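Local structure of giardin subunit alpha-1 (Giardia intestinalis, 4EVF) at residues K3-I15 with K37-L50. The protein binds calcium and, in a calcium-dependent way, phospholipids such as phosphatidylserine, as an annexin implicated in attachment of the parasite to the intestinal mucosa. Residues are numbered along the deposited sequence; the frame is centred on the assembly and turned at random.
Sequences KVTDIANELKQAI and KIAKAYVASYGKEL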
# COMPACT_ATOMS: atom_id res chain seq x y z
N LYS A 3 21.06 10.52 18.08
CA LYS A 3 20.15 10.15 19.15
C LYS A 3 18.74 10.59 18.78
O LYS A 3 18.57 11.60 18.10
CB LYS A 3 20.60 10.80 20.46
CG LYS A 3 22.07 10.51 20.81
CD LYS A 3 22.47 11.07 22.17
CE LYS A 3 23.21 12.41 22.04
NZ LYS A 3 23.85 12.82 23.34
N VAL A 4 17.74 9.84 19.22
CA VAL A 4 16.35 10.19 18.93
C VAL A 4 16.01 11.59 19.46
O VAL A 4 15.20 12.29 18.87
CB VAL A 4 15.34 9.15 19.48
CG1 VAL A 4 15.54 7.80 18.81
CG2 VAL A 4 15.46 9.01 20.99
N THR A 5 16.63 12.00 20.57
CA THR A 5 16.35 13.33 21.09
C THR A 5 16.87 14.40 20.12
O THR A 5 16.24 15.44 19.94
CB THR A 5 16.98 13.55 22.49
OG1 THR A 5 18.34 13.12 22.47
CG2 THR A 5 16.21 12.76 23.55
N ASP A 6 18.00 14.12 19.48
CA ASP A 6 18.56 15.08 18.54
C ASP A 6 17.76 15.16 17.24
O ASP A 6 17.56 16.25 16.71
CB ASP A 6 20.03 14.78 18.27
CG ASP A 6 20.92 15.15 19.45
OD1 ASP A 6 20.68 16.21 20.07
OD2 ASP A 6 21.85 14.38 19.75
N ILE A 7 17.31 14.01 16.73
CA ILE A 7 16.38 13.99 15.60
C ILE A 7 15.09 14.72 15.95
O ILE A 7 14.53 15.44 15.12
CB ILE A 7 16.01 12.55 15.20
CG1 ILE A 7 17.27 11.71 15.00
CG2 ILE A 7 15.13 12.55 13.94
CD1 ILE A 7 16.97 10.23 14.92
N ALA A 8 14.60 14.52 17.17
CA ALA A 8 13.39 15.21 17.59
C ALA A 8 13.62 16.72 17.54
O ALA A 8 12.71 17.48 17.19
CB ALA A 8 12.95 14.76 18.98
N ASN A 9 14.83 17.15 17.88
CA ASN A 9 15.17 18.58 17.79
C ASN A 9 15.21 19.08 16.35
O ASN A 9 14.70 20.17 16.05
CB ASN A 9 16.50 18.90 18.49
CG ASN A 9 16.80 20.40 18.49
OD1 ASN A 9 17.59 20.89 17.68
ND2 ASN A 9 16.16 21.13 19.40
N GLU A 10 15.81 18.30 15.46
CA GLU A 10 15.78 18.63 14.03
C GLU A 10 14.34 18.87 13.59
O GLU A 10 14.03 19.88 12.95
CB GLU A 10 16.34 17.49 13.18
CG GLU A 10 17.82 17.22 13.36
CD GLU A 10 18.31 16.12 12.44
OE1 GLU A 10 18.29 16.33 11.19
OE2 GLU A 10 18.69 15.05 12.95
N LEU A 11 13.47 17.94 13.94
CA LEU A 11 12.06 18.06 13.59
C LEU A 11 11.41 19.31 14.17
O LEU A 11 10.62 19.97 13.50
CB LEU A 11 11.30 16.80 14.00
CG LEU A 11 11.50 15.64 13.02
CD1 LEU A 11 11.13 14.30 13.66
CD2 LEU A 11 10.69 15.89 11.74
N LYS A 12 11.74 19.63 15.42
CA LYS A 12 11.20 20.82 16.08
C LYS A 12 11.50 22.08 15.28
O LYS A 12 10.63 22.94 15.08
CB LYS A 12 11.82 20.95 17.48
CG LYS A 12 11.30 22.13 18.27
CD LYS A 12 9.88 21.89 18.75
CE LYS A 12 9.32 23.09 19.51
NZ LYS A 12 7.86 22.91 19.78
N GLN A 13 12.73 22.19 14.81
CA GLN A 13 13.16 23.37 14.10
C GLN A 13 12.60 23.43 12.68
O GLN A 13 12.40 24.52 12.13
CB GLN A 13 14.68 23.47 14.11
CG GLN A 13 15.23 23.94 15.43
CD GLN A 13 16.65 23.51 15.68
OE1 GLN A 13 17.18 22.66 14.96
NE2 GLN A 13 17.28 24.08 16.70
N ALA A 14 12.35 22.26 12.09
CA ALA A 14 11.78 22.22 10.75
C ALA A 14 10.32 22.64 10.84
O ALA A 14 9.81 23.34 9.95
CB ALA A 14 11.90 20.82 10.15
N ILE A 15 9.67 22.24 11.92
CA ILE A 15 8.25 22.54 12.14
C ILE A 15 8.09 24.02 12.43
O ILE A 15 7.15 24.66 11.94
CB ILE A 15 7.68 21.72 13.31
CG1 ILE A 15 7.59 20.23 12.95
CG2 ILE A 15 6.30 22.23 13.70
CD1 ILE A 15 7.05 19.36 14.08
N LYS A 37 9.98 5.74 17.52
CA LYS A 37 10.95 6.13 18.55
C LYS A 37 11.11 7.64 18.59
O LYS A 37 11.07 8.26 19.66
CB LYS A 37 12.32 5.49 18.29
CG LYS A 37 12.37 3.99 18.52
CD LYS A 37 13.82 3.48 18.57
CE LYS A 37 14.47 3.48 17.19
NZ LYS A 37 15.85 2.87 17.19
N ILE A 38 11.28 8.24 17.41
CA ILE A 38 11.47 9.68 17.31
C ILE A 38 10.26 10.44 17.86
O ILE A 38 10.42 11.43 18.59
CB ILE A 38 11.72 10.11 15.84
CG1 ILE A 38 13.02 9.47 15.32
CG2 ILE A 38 11.76 11.63 15.73
CD1 ILE A 38 13.22 9.59 13.80
N ALA A 39 9.06 9.97 17.53
CA ALA A 39 7.83 10.60 18.01
C ALA A 39 7.75 10.52 19.54
O ALA A 39 7.23 11.44 20.19
CB ALA A 39 6.62 9.94 17.39
N LYS A 40 8.23 9.41 20.10
CA LYS A 40 8.27 9.28 21.56
C LYS A 40 9.21 10.31 22.17
O LYS A 40 8.86 10.94 23.16
CB LYS A 40 8.67 7.87 22.01
CG LYS A 40 7.53 6.87 21.97
CD LYS A 40 7.89 5.59 22.71
CE LYS A 40 8.05 5.85 24.20
NZ LYS A 40 6.80 5.65 24.97
N ALA A 41 10.39 10.47 21.59
CA ALA A 41 11.37 11.42 22.11
C ALA A 41 10.77 12.82 22.01
O ALA A 41 10.92 13.65 22.90
CB ALA A 41 12.66 11.33 21.35
N TYR A 42 10.07 13.05 20.92
CA TYR A 42 9.51 14.36 20.66
C TYR A 42 8.51 14.78 21.74
O TYR A 42 8.56 15.91 22.23
CB TYR A 42 8.87 14.39 19.28
CG TYR A 42 8.42 15.78 18.89
CD1 TYR A 42 9.25 16.61 18.13
CD2 TYR A 42 7.18 16.26 19.28
CE1 TYR A 42 8.84 17.89 17.77
CE2 TYR A 42 6.77 17.54 18.92
CZ TYR A 42 7.60 18.34 18.17
OH TYR A 42 7.17 19.60 17.82
N VAL A 43 7.59 13.89 22.09
CA VAL A 43 6.55 14.27 23.03
C VAL A 43 7.13 14.44 24.44
O VAL A 43 6.74 15.34 25.17
CB VAL A 43 5.34 13.30 23.03
CG1 VAL A 43 5.71 11.97 23.66
CG2 VAL A 43 4.18 13.92 23.78
N ALA A 44 8.08 13.57 24.80
CA ALA A 44 8.80 13.70 26.06
C ALA A 44 9.51 15.06 26.15
O ALA A 44 9.42 15.77 27.16
CB ALA A 44 9.81 12.56 26.22
N SER A 45 10.20 15.43 25.07
CA SER A 45 10.99 16.66 25.04
C SER A 45 10.17 17.93 25.07
O SER A 45 10.53 18.89 25.75
CB SER A 45 11.88 16.69 23.80
OG SER A 45 12.85 15.67 23.87
N TYR A 46 9.07 17.95 24.32
CA TYR A 46 8.34 19.19 24.10
C TYR A 46 6.93 19.16 24.67
O TYR A 46 6.24 20.18 24.70
CB TYR A 46 8.32 19.54 22.60
CG TYR A 46 9.71 19.56 21.99
CD1 TYR A 46 10.09 18.59 21.08
CD2 TYR A 46 10.64 20.52 22.36
CE1 TYR A 46 11.35 18.59 20.53
CE2 TYR A 46 11.92 20.53 21.81
CZ TYR A 46 12.27 19.56 20.89
OH TYR A 46 13.53 19.54 20.34
N GLY A 47 6.49 18.00 25.13
CA GLY A 47 5.20 17.87 25.77
C GLY A 47 4.02 18.05 24.82
O GLY A 47 2.90 18.36 25.24
N LYS A 48 4.28 17.86 23.54
CA LYS A 48 3.23 17.93 22.52
C LYS A 48 3.42 16.77 21.55
O LYS A 48 4.54 16.38 21.25
CB LYS A 48 3.29 19.26 21.74
CG LYS A 48 2.75 20.47 22.50
CD LYS A 48 2.72 21.73 21.62
CE LYS A 48 3.95 22.62 21.81
NZ LYS A 48 5.24 21.99 21.38
N GLU A 49 2.32 16.22 21.05
CA GLU A 49 2.43 15.13 20.09
C GLU A 49 2.91 15.63 18.72
O GLU A 49 2.42 16.65 18.21
CB GLU A 49 1.09 14.42 19.96
CG GLU A 49 1.21 12.95 19.65
CD GLU A 49 0.94 12.08 20.87
OE1 GLU A 49 1.21 12.54 22.00
OE2 GLU A 49 0.46 10.95 20.67
N LEU A 50 3.85 14.90 18.12
CA LEU A 50 4.51 15.33 16.89
C LEU A 50 3.54 15.60 15.73
O LEU A 50 3.64 16.64 15.07
CB LEU A 50 5.60 14.33 16.50
CG LEU A 50 6.48 14.52 15.26
CD1 LEU A 50 7.02 15.93 15.15
CD2 LEU A 50 7.62 13.49 15.30
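K37 meets V4 through its aliphatic root, CB resting 4.0 Å from V4 CG1; a lysine suits this margin because its amine can run on into solvent. One residue later the contact turns fully apolar. I38 straddles I7 and L11: its CD1 lies against I7 CG2, while its CG2 presses on L11 CD1 at a tight 3.4 Å. Y30 and I26 extend this cluster beyond the two segments. Where the helical segments 4-15 and 37-46 pass closest, their axes 8.1 Å apart and crossing at -75°, small side chains suit the close approach: A41 CB takes V4 CG2 at 3.7 Å, and the A8 methyl lies against the Y42 backbone. The flat Y42 ring fits between L50 CD1 on one face and Y46 CD1 on the other, turning an edge to A8 O, while its hydroxyl reaches D53. Y46 offers one ring face to the K12 chain and its edge to A8 O and N9 CA; the face suits lysine methylenes, and K12 CD makes a CH-pi contact 3.7 Å from the Y46 ring centroid, almost on its normal. The bend at K12 chi2 (73°) lays the methylenes there. K48 NZ comes 3.2 Å from K12 NZ, yet D53 of helix 50-57 salt-bridges K48, hydrogen-bonds Y42 OH and forms a weak, long ion pair with K12. Branched L50 puts CD1 on I15 CD1 and CD2 near L11 CD1. Within the predicted first annexin repeat, then, segments 3-15 and 37-50 are joined mainly by apolar and CH-pi contacts, while a shared carboxylate probably eases the closeness of the two amines.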